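Local coordinates for teichoic acid biosynthesis protein F (Staphylococcus epidermidis, PDB 3L7I) that probably takes part in teichoic acid biosynthesis and has, in its modelled part, two parallel-sheet halves consistent with a GT-B fold, at residues L591-S594 against G595-N598; P485-Y488 against S489-F493; A641-I644 against D645-K649. All blocks are in the same frame, centred on the assembly; numbering follows the deposited sequence.

Contact 1 of 3, residues L591-S594 against G595-N598; sequences LDLS and GYEN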
ATOM      1  N   LEU A 591     -44.653  19.064 -26.074  1.00 71.78           N
ATOM      2  CA  LEU A 591     -45.907  19.160 -26.812  1.00 69.15           C
ATOM      3  C   LEU A 591     -47.056  19.686 -25.968  1.00 69.23           C
ATOM      4  O   LEU A 591     -47.470  19.017 -25.027  1.00 69.02           O
ATOM      5  CB  LEU A 591     -46.326  17.756 -27.237  1.00 66.14           C
ATOM      6  CG  LEU A 591     -46.329  17.349 -28.700  1.00 64.71           C
ATOM      7  CD1 LEU A 591     -47.198  16.096 -28.874  1.00 62.68           C
ATOM      8  CD2 LEU A 591     -46.829  18.519 -29.541  1.00 65.64           C
ATOM      9  N   ASP A 592     -47.604  20.848 -26.313  1.00 72.97           N
ATOM     10  CA  ASP A 592     -48.861  21.267 -25.706  1.00 72.93           C
ATOM     11  C   ASP A 592     -50.024  20.844 -26.582  1.00 70.74           C
ATOM     12  O   ASP A 592     -50.173  21.342 -27.689  1.00 71.00           O
ATOM     13  CB  ASP A 592     -48.908  22.776 -25.510  1.00 75.75           C
ATOM     14  CG  ASP A 592     -50.183  23.231 -24.798  1.00 76.27           C
ATOM     15  OD1 ASP A 592     -50.724  22.449 -23.971  1.00 75.54           O
ATOM     16  OD2 ASP A 592     -50.639  24.373 -25.063  1.00 77.98           O
ATOM     17  N   LEU A 593     -50.855  19.930 -26.081  1.00 69.59           N
ATOM     18  CA  LEU A 593     -51.984  19.411 -26.862  1.00 68.57           C
ATOM     19  C   LEU A 593     -53.343  20.055 -26.519  1.00 70.27           C
ATOM     20  O   LEU A 593     -54.387  19.488 -26.827  1.00 69.77           O
ATOM     21  CB  LEU A 593     -52.089  17.881 -26.744  1.00 66.65           C
ATOM     22  CG  LEU A 593     -51.011  17.066 -27.436  1.00 64.87           C
ATOM     23  CD1 LEU A 593     -51.408  15.619 -27.581  1.00 63.27           C
ATOM     24  CD2 LEU A 593     -50.712  17.672 -28.789  1.00 64.76           C
ATOM     25  N   SER A 594     -53.335  21.226 -25.891  1.00 72.52           N
ATOM     26  CA  SER A 594     -54.576  21.944 -25.631  1.00 74.50           C
ATOM     27  C   SER A 594     -55.223  22.364 -26.939  1.00 74.64           C
ATOM     28  O   SER A 594     -54.566  22.924 -27.805  1.00 74.69           O
ATOM     29  CB  SER A 594     -54.285  23.181 -24.811  1.00 77.14           C
ATOM     30  OG  SER A 594     -53.101  22.982 -24.065  1.00 76.92           O
ATOM     31  N   GLY A 595     -56.513  22.103 -27.082  1.00 75.00           N
ATOM     32  CA  GLY A 595     -57.202  22.353 -28.330  1.00 75.26           C
ATOM     33  C   GLY A 595     -57.485  21.066 -29.086  1.00 73.05           C
ATOM     34  O   GLY A 595     -58.246  21.066 -30.051  1.00 73.37           O
ATOM     35  N   TYR A 596     -56.878  19.965 -28.652  1.00 71.08           N
ATOM     36  CA  TYR A 596     -56.997  18.702 -29.361  1.00 69.10           C
ATOM     37  C   TYR A 596     -57.469  17.584 -28.446  1.00 68.51           C
ATOM     38  O   TYR A 596     -57.322  16.397 -28.777  1.00 66.85           O
ATOM     39  CB  TYR A 596     -55.662  18.314 -30.012  1.00 67.32           C
ATOM     40  CG  TYR A 596     -55.090  19.368 -30.950  1.00 68.08           C
ATOM     41  CD1 TYR A 596     -55.820  19.824 -32.047  1.00 69.01           C
ATOM     42  CD2 TYR A 596     -53.818  19.899 -30.744  1.00 68.16           C
ATOM     43  CE1 TYR A 596     -55.317  20.776 -32.899  1.00 70.02           C
ATOM     44  CE2 TYR A 596     -53.299  20.858 -31.612  1.00 69.16           C
ATOM     45  CZ  TYR A 596     -54.063  21.291 -32.684  1.00 70.10           C
ATOM     46  OH  TYR A 596     -53.561  22.237 -33.548  1.00 71.40           O
ATOM     47  N   GLU A 597     -58.050  17.950 -27.304  1.00 70.14           N
ATOM     48  CA  GLU A 597     -58.545  16.929 -26.384  1.00 70.02           C
ATOM     49  C   GLU A 597     -59.517  15.965 -27.072  1.00 69.50           C
ATOM     50  O   GLU A 597     -60.414  16.390 -27.793  1.00 70.51           O
ATOM     51  CB  GLU A 597     -59.117  17.505 -25.066  1.00 72.30           C
ATOM     52  CG  GLU A 597     -59.474  18.985 -25.027  1.00 74.55           C
ATOM     53  CD  GLU A 597     -58.259  19.894 -24.839  1.00 74.76           C
ATOM     54  OE1 GLU A 597     -58.291  20.848 -24.017  1.00 76.93           O
ATOM     55  OE2 GLU A 597     -57.260  19.641 -25.536  1.00 72.94           O
ATOM     56  N   ASN A 598     -59.307  14.666 -26.869  1.00 68.16           N
ATOM     57  CA  ASN A 598     -60.177  13.636 -27.462  1.00 67.86           C
ATOM     58  C   ASN A 598     -59.911  13.428 -28.941  1.00 66.57           C
ATOM     59  O   ASN A 598     -60.595  12.635 -29.595  1.00 66.49           O
ATOM     60  CB  ASN A 598     -61.657  13.977 -27.268  1.00 70.07           C
ATOM     61  CG  ASN A 598     -62.075  13.933 -25.816  1.00 71.62           C
ATOM     62  OD1 ASN A 598     -61.688  13.027 -25.074  1.00 71.04           O
ATOM     63  ND2 ASN A 598     -62.875  14.912 -25.398  1.00 73.89           N
TER

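Contact 2 of 3, residues P485-Y488 against S489-F493; sequences PNRY and STEIF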
ATOM      1  N   PRO A 485     -35.867 -12.319 -35.620  1.00 62.68           N
ATOM      2  CA  PRO A 485     -37.218 -12.119 -36.159  1.00 63.46           C
ATOM      3  C   PRO A 485     -37.390 -12.645 -37.593  1.00 65.59           C
ATOM      4  O   PRO A 485     -38.516 -12.976 -37.983  1.00 66.98           O
ATOM      5  CB  PRO A 485     -37.385 -10.593 -36.155  1.00 61.82           C
ATOM      6  CG  PRO A 485     -36.236 -10.056 -35.416  1.00 60.22           C
ATOM      7  CD  PRO A 485     -35.131 -11.056 -35.543  1.00 61.00           C
ATOM      8  N   ASN A 486     -36.300 -12.717 -38.357  1.00 66.04           N
ATOM      9  CA  ASN A 486     -36.356 -13.087 -39.777  1.00 68.19           C
ATOM     10  C   ASN A 486     -34.973 -13.390 -40.360  1.00 68.82           C
ATOM     11  O   ASN A 486     -33.959 -13.062 -39.757  1.00 67.37           O
ATOM     12  CB  ASN A 486     -37.043 -11.981 -40.591  1.00 68.08           C
ATOM     13  CG  ASN A 486     -36.792 -10.597 -40.017  1.00 65.66           C
ATOM     14  OD1 ASN A 486     -35.699 -10.038 -40.143  1.00 64.86           O
ATOM     15  ND2 ASN A 486     -37.804 -10.042 -39.366  1.00 64.72           N
ATOM     16  N   ARG A 487     -34.930 -14.006 -41.539  1.00 71.20           N
ATOM     17  CA  ARG A 487     -33.653 -14.367 -42.142  1.00 72.19           C
ATOM     18  C   ARG A 487     -32.796 -13.146 -42.407  1.00 70.73           C
ATOM     19  O   ARG A 487     -31.584 -13.182 -42.242  1.00 70.38           O
ATOM     20  CB  ARG A 487     -33.854 -15.155 -43.429  1.00 75.30           C
ATOM     21  CG  ARG A 487     -32.568 -15.770 -43.926  1.00 76.70           C
ATOM     22  CD  ARG A 487     -31.980 -16.728 -42.891  1.00 76.52           C
ATOM     23  NE  ARG A 487     -32.037 -18.122 -43.339  1.00 79.58           N
ATOM     24  CZ  ARG A 487     -32.845 -19.062 -42.843  1.00 80.72           C
ATOM     25  NH1 ARG A 487     -33.688 -18.781 -41.851  1.00 78.96           N
ATOM     26  NH2 ARG A 487     -32.801 -20.299 -43.344  1.00 83.87           N
ATOM     27  N   TYR A 488     -33.448 -12.068 -42.824  1.00 70.10           N
ATOM     28  CA  TYR A 488     -32.815 -10.767 -43.027  1.00 68.80           C
ATOM     29  C   TYR A 488     -32.122 -10.261 -41.771  1.00 66.47           C
ATOM     30  O   TYR A 488     -31.005  -9.772 -41.829  1.00 66.04           O
ATOM     31  CB  TYR A 488     -33.886  -9.795 -43.491  1.00 68.63           C
ATOM     32  CG  TYR A 488     -33.625  -8.320 -43.306  1.00 66.94           C
ATOM     33  CD1 TYR A 488     -33.118  -7.552 -44.342  1.00 67.76           C
ATOM     34  CD2 TYR A 488     -33.966  -7.681 -42.120  1.00 64.84           C
ATOM     35  CE1 TYR A 488     -32.911  -6.201 -44.185  1.00 66.53           C
ATOM     36  CE2 TYR A 488     -33.765  -6.332 -41.955  1.00 63.62           C
ATOM     37  CZ  TYR A 488     -33.244  -5.596 -42.990  1.00 64.49           C
ATOM     38  OH  TYR A 488     -33.047  -4.243 -42.829  1.00 63.55           O
ATOM     39  N   SER A 489     -32.778 -10.393 -40.630  1.00 66.40           N
ATOM     40  CA  SER A 489     -32.132 -10.055 -39.370  1.00 63.31           C
ATOM     41  C   SER A 489     -30.991 -11.016 -39.038  1.00 63.83           C
ATOM     42  O   SER A 489     -29.925 -10.583 -38.636  1.00 63.00           O
ATOM     43  CB  SER A 489     -33.148  -9.994 -38.224  1.00 62.11           C
ATOM     44  OG  SER A 489     -33.797  -8.735 -38.193  1.00 61.05           O
ATOM     45  N   THR A 490     -31.213 -12.314 -39.202  1.00 65.42           N
ATOM     46  CA  THR A 490     -30.144 -13.278 -39.005  1.00 66.30           C
ATOM     47  C   THR A 490     -28.911 -12.930 -39.830  1.00 66.92           C
ATOM     48  O   THR A 490     -27.803 -12.941 -39.322  1.00 66.47           O
ATOM     49  CB  THR A 490     -30.560 -14.707 -39.395  1.00 68.60           C
ATOM     50  OG1 THR A 490     -31.702 -15.117 -38.630  1.00 68.36           O
ATOM     51  CG2 THR A 490     -29.406 -15.679 -39.155  1.00 69.64           C
ATOM     52  N   GLU A 491     -29.100 -12.636 -41.110  1.00 86.53           N
ATOM     53  CA  GLU A 491     -27.964 -12.429 -42.003  1.00 90.61           C
ATOM     54  C   GLU A 491     -27.185 -11.189 -41.573  1.00 89.86           C
ATOM     55  O   GLU A 491     -25.952 -11.176 -41.600  1.00 91.81           O
ATOM     56  CB  GLU A 491     -28.435 -12.315 -43.452  1.00 95.29           C
ATOM     57  CG  GLU A 491     -27.665 -13.208 -44.414  1.00100.53           C
ATOM     58  CD  GLU A 491     -28.091 -14.685 -44.349  1.00100.66           C
ATOM     59  OE1 GLU A 491     -29.002 -15.081 -45.120  1.00102.70           O
ATOM     60  OE2 GLU A 491     -27.504 -15.455 -43.547  1.00 99.26           O
ATOM     61  N   ILE A 492     -27.928 -10.159 -41.171  1.00 65.86           N
ATOM     62  CA  ILE A 492     -27.381  -8.926 -40.632  1.00 64.29           C
ATOM     63  C   ILE A 492     -26.694  -9.182 -39.300  1.00 63.14           C
ATOM     64  O   ILE A 492     -25.654  -8.602 -39.022  1.00 62.78           O
ATOM     65  CB  ILE A 492     -28.484  -7.880 -40.411  1.00 63.01           C
ATOM     66  CG1 ILE A 492     -29.008  -7.360 -41.742  1.00 64.19           C
ATOM     67  CG2 ILE A 492     -27.986  -6.708 -39.581  1.00 61.46           C
ATOM     68  CD1 ILE A 492     -30.282  -6.563 -41.605  1.00 63.33           C
ATOM     69  N   PHE A 493     -27.266 -10.039 -38.461  1.00 62.76           N
ATOM     70  CA  PHE A 493     -26.684 -10.244 -37.139  1.00 61.77           C
ATOM     71  C   PHE A 493     -25.369 -10.978 -37.235  1.00 62.91           C
ATOM     72  O   PHE A 493     -24.434 -10.666 -36.506  1.00 62.34           O
ATOM     73  CB  PHE A 493     -27.626 -10.987 -36.191  1.00 61.30           C
ATOM     74  CG  PHE A 493     -28.799 -10.177 -35.761  1.00 60.00           C
ATOM     75  CD1 PHE A 493     -28.776  -8.807 -35.873  1.00 59.04           C
ATOM     76  CD2 PHE A 493     -29.925 -10.783 -35.237  1.00 59.96           C
ATOM     77  CE1 PHE A 493     -29.856  -8.066 -35.495  1.00 58.05           C
ATOM     78  CE2 PHE A 493     -31.010 -10.043 -34.859  1.00 58.96           C
ATOM     79  CZ  PHE A 493     -30.978  -8.683 -34.994  1.00 57.99           C
TER

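Contact 3 of 3, residues A641-I644 against D645-K649; sequences AYDI and DKYDK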
ATOM      1  N   ALA A 641     -41.741  10.856 -44.483  1.00 63.77           N
ATOM      2  CA  ALA A 641     -40.348  11.277 -44.555  1.00 65.03           C
ATOM      3  C   ALA A 641     -40.214  12.729 -45.027  1.00 66.82           C
ATOM      4  O   ALA A 641     -39.870  12.989 -46.173  1.00 68.63           O
ATOM      5  CB  ALA A 641     -39.564  10.345 -45.472  1.00 65.94           C
ATOM      6  N   TYR A 642     -40.473  13.676 -44.138  1.00 66.60           N
ATOM      7  CA  TYR A 642     -40.433  15.075 -44.525  1.00 68.51           C
ATOM      8  C   TYR A 642     -39.011  15.579 -44.693  1.00 70.38           C
ATOM      9  O   TYR A 642     -38.752  16.468 -45.498  1.00 72.60           O
ATOM     10  CB  TYR A 642     -41.212  15.943 -43.535  1.00 68.00           C
ATOM     11  CG  TYR A 642     -40.786  15.818 -42.092  1.00 66.85           C
ATOM     12  CD1 TYR A 642     -41.451  14.950 -41.222  1.00 64.76           C
ATOM     13  CD2 TYR A 642     -39.751  16.586 -41.587  1.00 68.17           C
ATOM     14  CE1 TYR A 642     -41.080  14.832 -39.897  1.00 64.01           C
ATOM     15  CE2 TYR A 642     -39.364  16.482 -40.260  1.00 67.44           C
ATOM     16  CZ  TYR A 642     -40.033  15.603 -39.413  1.00 65.36           C
ATOM     17  OH  TYR A 642     -39.644  15.504 -38.088  1.00 64.94           O
ATOM     18  N   ASP A 643     -38.087  15.005 -43.939  1.00 69.77           N
ATOM     19  CA  ASP A 643     -36.684  15.409 -44.043  1.00 71.76           C
ATOM     20  C   ASP A 643     -35.875  14.443 -44.891  1.00 72.44           C
ATOM     21  O   ASP A 643     -34.656  14.491 -44.900  1.00 73.98           O
ATOM     22  CB  ASP A 643     -36.046  15.559 -42.662  1.00 71.38           C
ATOM     23  CG  ASP A 643     -36.226  14.330 -41.796  1.00 69.10           C
ATOM     24  OD1 ASP A 643     -36.863  13.352 -42.249  1.00 67.77           O
ATOM     25  OD2 ASP A 643     -35.718  14.344 -40.657  1.00 68.91           O
ATOM     26  N   ILE A 644     -36.573  13.586 -45.621  1.00 71.57           N
ATOM     27  CA  ILE A 644     -35.945  12.550 -46.408  1.00 72.20           C
ATOM     28  C   ILE A 644     -34.781  13.016 -47.300  1.00 75.14           C
ATOM     29  O   ILE A 644     -33.968  12.196 -47.716  1.00 75.98           O
ATOM     30  CB  ILE A 644     -36.979  11.842 -47.275  1.00 71.57           C
ATOM     31  CG1 ILE A 644     -36.407  10.520 -47.801  1.00 71.84           C
ATOM     32  CG2 ILE A 644     -37.432  12.759 -48.387  1.00 73.44           C
ATOM     33  CD1 ILE A 644     -37.437   9.640 -48.452  1.00 71.11           C
ATOM     34  N   ASP A 645     -34.684  14.307 -47.600  1.00 93.18           N
ATOM     35  CA  ASP A 645     -33.553  14.782 -48.399  1.00 97.59           C
ATOM     36  C   ASP A 645     -32.311  14.915 -47.534  1.00 95.68           C
ATOM     37  O   ASP A 645     -31.221  14.493 -47.915  1.00 97.26           O
ATOM     38  CB  ASP A 645     -33.871  16.112 -49.062  1.00102.35           C
ATOM     39  CG  ASP A 645     -35.272  16.155 -49.603  1.00103.84           C
ATOM     40  OD1 ASP A 645     -35.425  16.250 -50.844  1.00109.51           O
ATOM     41  OD2 ASP A 645     -36.229  16.071 -48.785  1.00 99.79           O
ATOM     42  N   LYS A 646     -32.474  15.511 -46.363  1.00100.51           N
ATOM     43  CA  LYS A 646     -31.383  15.580 -45.411  1.00 98.90           C
ATOM     44  C   LYS A 646     -30.742  14.206 -45.271  1.00 97.27           C
ATOM     45  O   LYS A 646     -29.530  14.077 -45.373  1.00 99.07           O
ATOM     46  CB  LYS A 646     -31.883  16.084 -44.053  1.00 95.74           C
ATOM     47  CG  LYS A 646     -32.366  17.537 -44.065  1.00 98.07           C
ATOM     48  CD  LYS A 646     -32.823  18.006 -42.679  1.00 95.50           C
ATOM     49  CE  LYS A 646     -31.634  18.374 -41.783  1.00 95.85           C
ATOM     50  NZ  LYS A 646     -32.073  18.626 -40.376  1.00 93.68           N
ATOM     51  N   TYR A 647     -31.568  13.183 -45.059  1.00123.32           N
ATOM     52  CA  TYR A 647     -31.092  11.812 -44.828  1.00122.23           C
ATOM     53  C   TYR A 647     -30.332  11.162 -45.994  1.00125.94           C
ATOM     54  O   TYR A 647     -30.679  10.059 -46.424  1.00126.37           O
ATOM     55  CB  TYR A 647     -32.250  10.900 -44.424  1.00119.29           C
ATOM     56  CG  TYR A 647     -32.323  10.534 -42.954  1.00115.88           C
ATOM     57  CD1 TYR A 647     -32.527  11.504 -41.978  1.00114.24           C
ATOM     58  CD2 TYR A 647     -32.226   9.205 -42.547  1.00115.07           C
ATOM     59  CE1 TYR A 647     -32.615  11.157 -40.626  1.00111.94           C
ATOM     60  CE2 TYR A 647     -32.310   8.847 -41.203  1.00112.84           C
ATOM     61  CZ  TYR A 647     -32.505   9.825 -40.247  1.00111.29           C
ATOM     62  OH  TYR A 647     -32.587   9.472 -38.913  1.00109.90           O
ATOM     63  N   ASP A 648     -29.315  11.854 -46.503  1.00144.03           N
ATOM     64  CA  ASP A 648     -28.238  11.233 -47.291  1.00147.65           C
ATOM     65  C   ASP A 648     -28.482  10.962 -48.776  1.00151.99           C
ATOM     66  O   ASP A 648     -27.788  10.132 -49.370  1.00154.93           O
ATOM     67  CB  ASP A 648     -27.753   9.945 -46.622  1.00146.14           C
ATOM     68  CG  ASP A 648     -26.855  10.211 -45.441  1.00144.60           C
ATOM     69  OD1 ASP A 648     -25.897  11.000 -45.602  1.00146.73           O
ATOM     70  OD2 ASP A 648     -27.104   9.631 -44.358  1.00141.88           O
ATOM     71  N   LYS A 649     -29.439  11.663 -49.375  1.00131.64           N
ATOM     72  CA  LYS A 649     -29.684  11.534 -50.813  1.00136.92           C
ATOM     73  C   LYS A 649     -30.098  10.102 -51.196  1.00137.37           C
ATOM     74  O   LYS A 649     -31.291   9.799 -51.283  1.00136.18           O
ATOM     75  CB  LYS A 649     -28.453  11.996 -51.613  1.00142.21           C
ATOM     76  CG  LYS A 649     -27.703  13.163 -50.960  1.00141.51           C
ATOM     77  CD  LYS A 649     -27.094  14.121 -51.971  1.00147.63           C
ATOM     78  CE  LYS A 649     -26.617  15.389 -51.276  1.00147.11           C
ATOM     79  NZ  LYS A 649     -26.713  16.582 -52.159  1.00152.91           N
TER

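Contact 1 of 3, residues L591-S594 against G595-N598
Leu593 and Tyr596 meet across a four-residue reversal of the chain, which the amide of Tyr596 closes by donating to Leu593 O over 3.1 Å. The N-H...O angle of 147° is that of a moderately bent bond, and the donor stands above the carbonyl plane instead of lying on a lone pair. Outward along the tyrosine, Tyr596 CB lies 3.6 Å from Leu593 O. With CG anti to the carbonyl carbon, the ring swings back toward the start of the turn. Tyr596 CD2 is then 4.0 Å from Leu593 O, and also 4.3 Å from Leu593 CD2, an apolar touch between one ring atom and one methyl branch. Beyond that, Tyr596 and Leu593 both lie against helix 566-573, the tyrosine on Leu566 and Asp567 and the leucine on Leu566, and Leu593 also touches Leu581 of strand 577-581.

The chain of Glu597 bends at chi2 and folds OE2 back to two successive amides, with weak bonds from Gly595 N at 3.0 Å and from Tyr596 N at 3.2 Å. Ser594 CA lies 3.5 Å from Glu597 OE2. At the other end, Asp592 OD1 accepts a long, weak bond from Ser594 N. The extended Ser594 (psi 132°) followed by the positive phi of Gly595 (105°) defines a type II beta turn, with which the glycine and the closing bond are consistent, here on the surface loop between helix 585-588 and strand 600-602.

Contact 2 of 3, residues P485-Y488 against S489-F493
Asn486 is the N-cap of helix 487-496, the helix of a beta-alpha-beta unit between strands 481-484 and 504-506, through a capping bond from Ser489 N. Ser489 N reaches Asn486 OD1 at 3.0 Å in the carbonyl plane. Ser489 OG is a second donor to the same oxygen, side chain to side chain, from 35° off that plane. The amide ND2 of Asn486 is bound elsewhere, to Phe698 O and Thr446 OG1. Next, Thr490 N donates to Asn486 O over 2.9 Å, almost straight at 171°, which begins the regular helical ladder. Glu491 N continues it to Arg487 O at 2.8 Å. The charged ends of these two side chains turn to other partners, Arg487 to Glu506 and Glu491 to Arg494. Ile492 N bonds to Tyr488 O, and Ile492 CD1 makes a CH-pi contact over one face of the Tyr488 ring, 3.5 Å from the centroid and 17° off the normal. Tyr488 OH is held by Pro447 O. Phe493 closes the walk: Phe493 N bonds to Ser489 O, which sits 3.1 Å above one face of the Phe493 ring, offset toward the rim, and Pro485 CD lies 4.3 Å from Phe493 CE2.

Contact 3 of 3, residues A641-I644 against D645-K649
Asp643 and Tyr647 are joined by one weak backbone bond, from Tyr647 N to Asp643 O at 3.4 Å and a nearly straight 161°, in a segment that is not a regular helix. Overlapping with it, the chain tightens into an inverse gamma turn centred on Tyr647, in which Asp648 N donates to Lys646 O.

Among the side chains, Lys646 curls round the carbonyl of Asp643. Lys646 CB lies 3.3 Å from Asp643 O, and Lys646 CD comes within 4.0 Å of Asp643 CB. The lysine chain bends at chi3 (79°); Lys646 NZ is 5.6 Å from Asp643 OD2, too far for a salt bridge, and pairs with Asp550 instead. Asp643 is turned so that CG stands between the backbone N and the carbonyl carbon (chi1 53°), and its OD1 meets Arg548 NH1 and Tyr623 OH. Ile644 places its CG2 branch 3.5 Å from Asp645 OD2, where the two side chains pass each other at a slant. Tyr647 touches back through CB, 3.9 Å from Ile644 O, while its ring stacks on Tyr623 and its OH bonds to Lys449 NZ.

Opposite charges thus lie close along this loop without pairing with each other. The salt bridge to Arg548 would be expected to favour the ionised form of buried Asp643, and that of Lys646 to Asp550 ties a second point of the loop to the same neighbouring region.

Overall arrangement
Along the chain the order is contact 2, contact 1, contact 3. Contact 2 belongs to the seven-stranded parallel sheet, at the helix between strands 481-484 and 504-506. The other two belong to the six-stranded sheet: contact 1 leads into its outermost strand 600-602, and contact 3 follows strand 637-640. Centre to centre, contact 1 is about 40 Å from contact 2, on the opposite side of the chain's centre, and about 28 Å from contact 3, which is about 26 Å from contact 2. None touches another. Contact 3 reaches Lys449, which follows strand 438-441 of the seven-stranded sheet, and Tyr488 of contact 2 touches Tyr655, which follows strand 637-640, so both bridge the two halves, consistent with a GT-B-type architecture.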